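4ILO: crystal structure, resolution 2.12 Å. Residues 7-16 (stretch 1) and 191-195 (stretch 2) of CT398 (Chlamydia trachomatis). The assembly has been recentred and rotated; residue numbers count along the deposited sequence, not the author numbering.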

# COMPACT_ATOMS: atom_id res chain seq x y z
N ALA A 7 -7.26 19.56 40.79
CA ALA A 7 -6.46 18.59 40.07
C ALA A 7 -7.32 17.79 39.10
O ALA A 7 -6.89 17.47 37.98
CB ALA A 7 -5.72 17.66 41.04
N LEU A 8 -8.55 17.46 39.51
CA LEU A 8 -9.43 16.66 38.67
C LEU A 8 -9.88 17.47 37.47
O LEU A 8 -9.68 17.05 36.33
CB LEU A 8 -10.62 16.12 39.46
CG LEU A 8 -10.33 14.94 40.41
CD1 LEU A 8 -11.56 14.60 41.24
CD2 LEU A 8 -9.82 13.69 39.68
N GLN A 9 -10.43 18.66 37.72
CA GLN A 9 -10.87 19.51 36.62
C GLN A 9 -9.75 19.68 35.58
O GLN A 9 -10.00 19.67 34.36
CB GLN A 9 -11.32 20.86 37.18
CG GLN A 9 -12.25 21.67 36.25
CD GLN A 9 -12.77 22.98 36.90
OE1 GLN A 9 -12.60 23.22 38.10
NE2 GLN A 9 -13.42 23.82 36.09
N SER A 10 -8.50 19.77 36.05
CA SER A 10 -7.39 20.01 35.14
C SER A 10 -7.05 18.77 34.30
O SER A 10 -6.83 18.89 33.10
CB SER A 10 -6.16 20.47 35.92
OG SER A 10 -5.09 20.71 35.04
N ILE A 11 -6.95 17.60 34.93
CA ILE A 11 -6.70 16.36 34.20
C ILE A 11 -7.88 16.01 33.32
O ILE A 11 -7.71 15.44 32.24
CB ILE A 11 -6.39 15.21 35.17
CG1 ILE A 11 -5.54 14.14 34.49
CG2 ILE A 11 -7.69 14.59 35.68
CD1 ILE A 11 -4.18 14.58 34.07
N LEU A 12 -9.10 16.31 33.75
CA LEU A 12 -10.24 16.07 32.89
C LEU A 12 -10.10 16.84 31.58
O LEU A 12 -10.36 16.29 30.50
CB LEU A 12 -11.55 16.38 33.62
CG LEU A 12 -11.93 15.24 34.60
CD1 LEU A 12 -13.08 15.60 35.53
CD2 LEU A 12 -12.29 13.94 33.83
N ALA A 13 -9.63 18.08 31.65
CA ALA A 13 -9.52 18.88 30.43
C ALA A 13 -8.36 18.42 29.56
O ALA A 13 -8.45 18.47 28.32
CB ALA A 13 -9.37 20.37 30.76
N ILE A 14 -7.27 17.97 30.18
CA ILE A 14 -6.19 17.36 29.41
C ILE A 14 -6.68 16.08 28.76
O ILE A 14 -6.31 15.76 27.62
CB ILE A 14 -4.99 17.10 30.33
CG1 ILE A 14 -4.37 18.44 30.73
CG2 ILE A 14 -4.01 16.16 29.68
CD1 ILE A 14 -3.51 18.37 31.90
N GLN A 15 -7.51 15.33 29.47
CA GLN A 15 -8.01 14.07 28.95
C GLN A 15 -8.83 14.29 27.68
O GLN A 15 -8.78 13.47 26.76
CB GLN A 15 -8.82 13.35 30.02
CG GLN A 15 -9.23 11.99 29.64
CD GLN A 15 -9.95 11.29 30.74
OE1 GLN A 15 -9.52 10.23 31.19
NE2 GLN A 15 -11.05 11.87 31.19
N GLU A 16 -9.59 15.39 27.61
CA GLU A 16 -10.36 15.64 26.39
C GLU A 16 -9.45 15.92 25.20
O GLU A 16 -9.73 15.49 24.06
CB GLU A 16 -11.37 16.76 26.61
CG GLU A 16 -12.49 16.38 27.58
CD GLU A 16 -13.15 15.04 27.20
OE1 GLU A 16 -13.70 14.92 26.08
OE2 GLU A 16 -13.11 14.10 28.04
N ASP A 191 -8.27 5.24 26.06
CA ASP A 191 -9.58 5.89 26.15
C ASP A 191 -9.65 6.54 27.54
O ASP A 191 -8.64 6.63 28.24
CB ASP A 191 -10.72 4.91 25.82
CG ASP A 191 -10.89 3.81 26.86
OD1 ASP A 191 -10.25 3.87 27.93
OD2 ASP A 191 -11.68 2.86 26.62
N ARG A 192 -10.83 7.01 27.93
CA ARG A 192 -10.90 7.83 29.14
C ARG A 192 -10.53 6.98 30.34
O ARG A 192 -11.13 5.92 30.57
CB ARG A 192 -12.27 8.47 29.32
CG ARG A 192 -12.43 9.67 28.39
CD ARG A 192 -13.82 10.38 28.46
NE ARG A 192 -13.91 11.42 27.43
CZ ARG A 192 -14.20 11.19 26.13
NH1 ARG A 192 -14.48 9.97 25.67
NH2 ARG A 192 -14.24 12.20 25.28
N VAL A 193 -9.53 7.44 31.09
CA VAL A 193 -9.04 6.72 32.25
C VAL A 193 -9.33 7.44 33.59
O VAL A 193 -9.13 6.84 34.67
CB VAL A 193 -7.55 6.40 32.08
CG1 VAL A 193 -7.37 5.43 30.85
CG2 VAL A 193 -6.77 7.68 31.87
N VAL A 194 -9.73 8.71 33.56
CA VAL A 194 -10.27 9.41 34.73
C VAL A 194 -11.76 9.49 34.49
O VAL A 194 -12.21 10.25 33.62
CB VAL A 194 -9.66 10.81 34.89
CG1 VAL A 194 -10.15 11.47 36.22
CG2 VAL A 194 -8.15 10.74 34.87
N VAL A 195 -12.53 8.66 35.19
CA VAL A 195 -13.93 8.46 34.79
C VAL A 195 -14.86 8.58 35.99
O VAL A 195 -14.46 8.25 37.12
CB VAL A 195 -14.14 7.08 34.12
CG1 VAL A 195 -13.27 6.95 32.83
CG2 VAL A 195 -13.91 5.93 35.14

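Residues 191-195 reach one face of the helix formed by residues 7-16, and the two stretches, at least 176 residues apart in sequence wherever they touch, bury 340 Å² between them. The approach begins at Asp 191, whose CA-to-CB bond points away from the helix. The nearest approach of its side chain to the helix is 7.2 Å, from Asp 191 OD1 to Gln 15 OE1, and its OD1 is hydrogen-bonded elsewhere in the structure.

Contact proper starts at Arg 192. Its CA-to-CB bond runs sideways to the helix, and chi1 near -77° (m) followed by two t torsions extends the chain until the guanidinium meets the carboxylate of Glu 16. The two groups pair through two bonds: Arg 192 NE donates to Glu 16 OE2 at 2.9 Å, and Arg 192 NH2 donates to Glu 16 OE1, also at 2.9 Å. With N-H...acceptor angles of 169° and 176°, both bonds are nearly linear, and OE2 lies at the edge of the guanidinium, near its plane. This is a bidentate salt bridge, in which charge attraction is reinforced by well-directed hydrogen bonds. The CA-to-CB bond of Glu 16 also runs sideways to stretch 2; its m chi1 and m chi2 fold the side chain so that the carboxylate comes nearer to the arginine.

At Val 193 the backbone rather than the side chain carries the interaction. Val 193 N donates to Gln 15 OE1 at 2.8 Å, although the angle of 135° shows that the N-H is not aimed squarely at the oxygen. The CA-to-CB bond of Val 193 runs sideways, and the side chain comes no closer than 3.8 Å, from its CG2 to Gln 15 OE1.

Val 194, where the strand begins, is the centre of the contact and has 98 Å² covered by the helix. Val 194 N donates to the same Gln 15 OE1, again at 2.8 Å but almost linearly, at 176°. One amide oxygen thus accepts from two successive backbone N-H groups. The other end of the amide completes the arrangement: Gln 15 NE2 donates to Val 194 O at 3.1 Å and 165°, so that the glutamine engages both the N-H and the carbonyl of a single residue. Such pairing resembles the way a neighbouring strand would satisfy a backbone edge, here supplied by a helix side chain. The CA-to-CB bond of Gln 15 points toward stretch 2, and the chain is extended, with chi1 and chi2 both t, which carries its amide to the backbone.

The CA-to-CB bond of Val 194 also points toward the helix, and the side chain meets three apolar residues. Its CG2 lies 4.0 Å from Ile 11 CG2, while its CG1 lies 4.0 Å from Leu 12 CD2 and 4.1 Å from Leu 8 CD2. The CA-to-CB bonds of Leu 8 and Leu 12 run sideways to stretch 2, but the ends of their side chains come nearer to the valine. These are ordinary van der Waals distances.

Val 195 lies beyond the contact: its CA-to-CB bond points away from the helix, the reverse of Val 194, as expected along an extended strand.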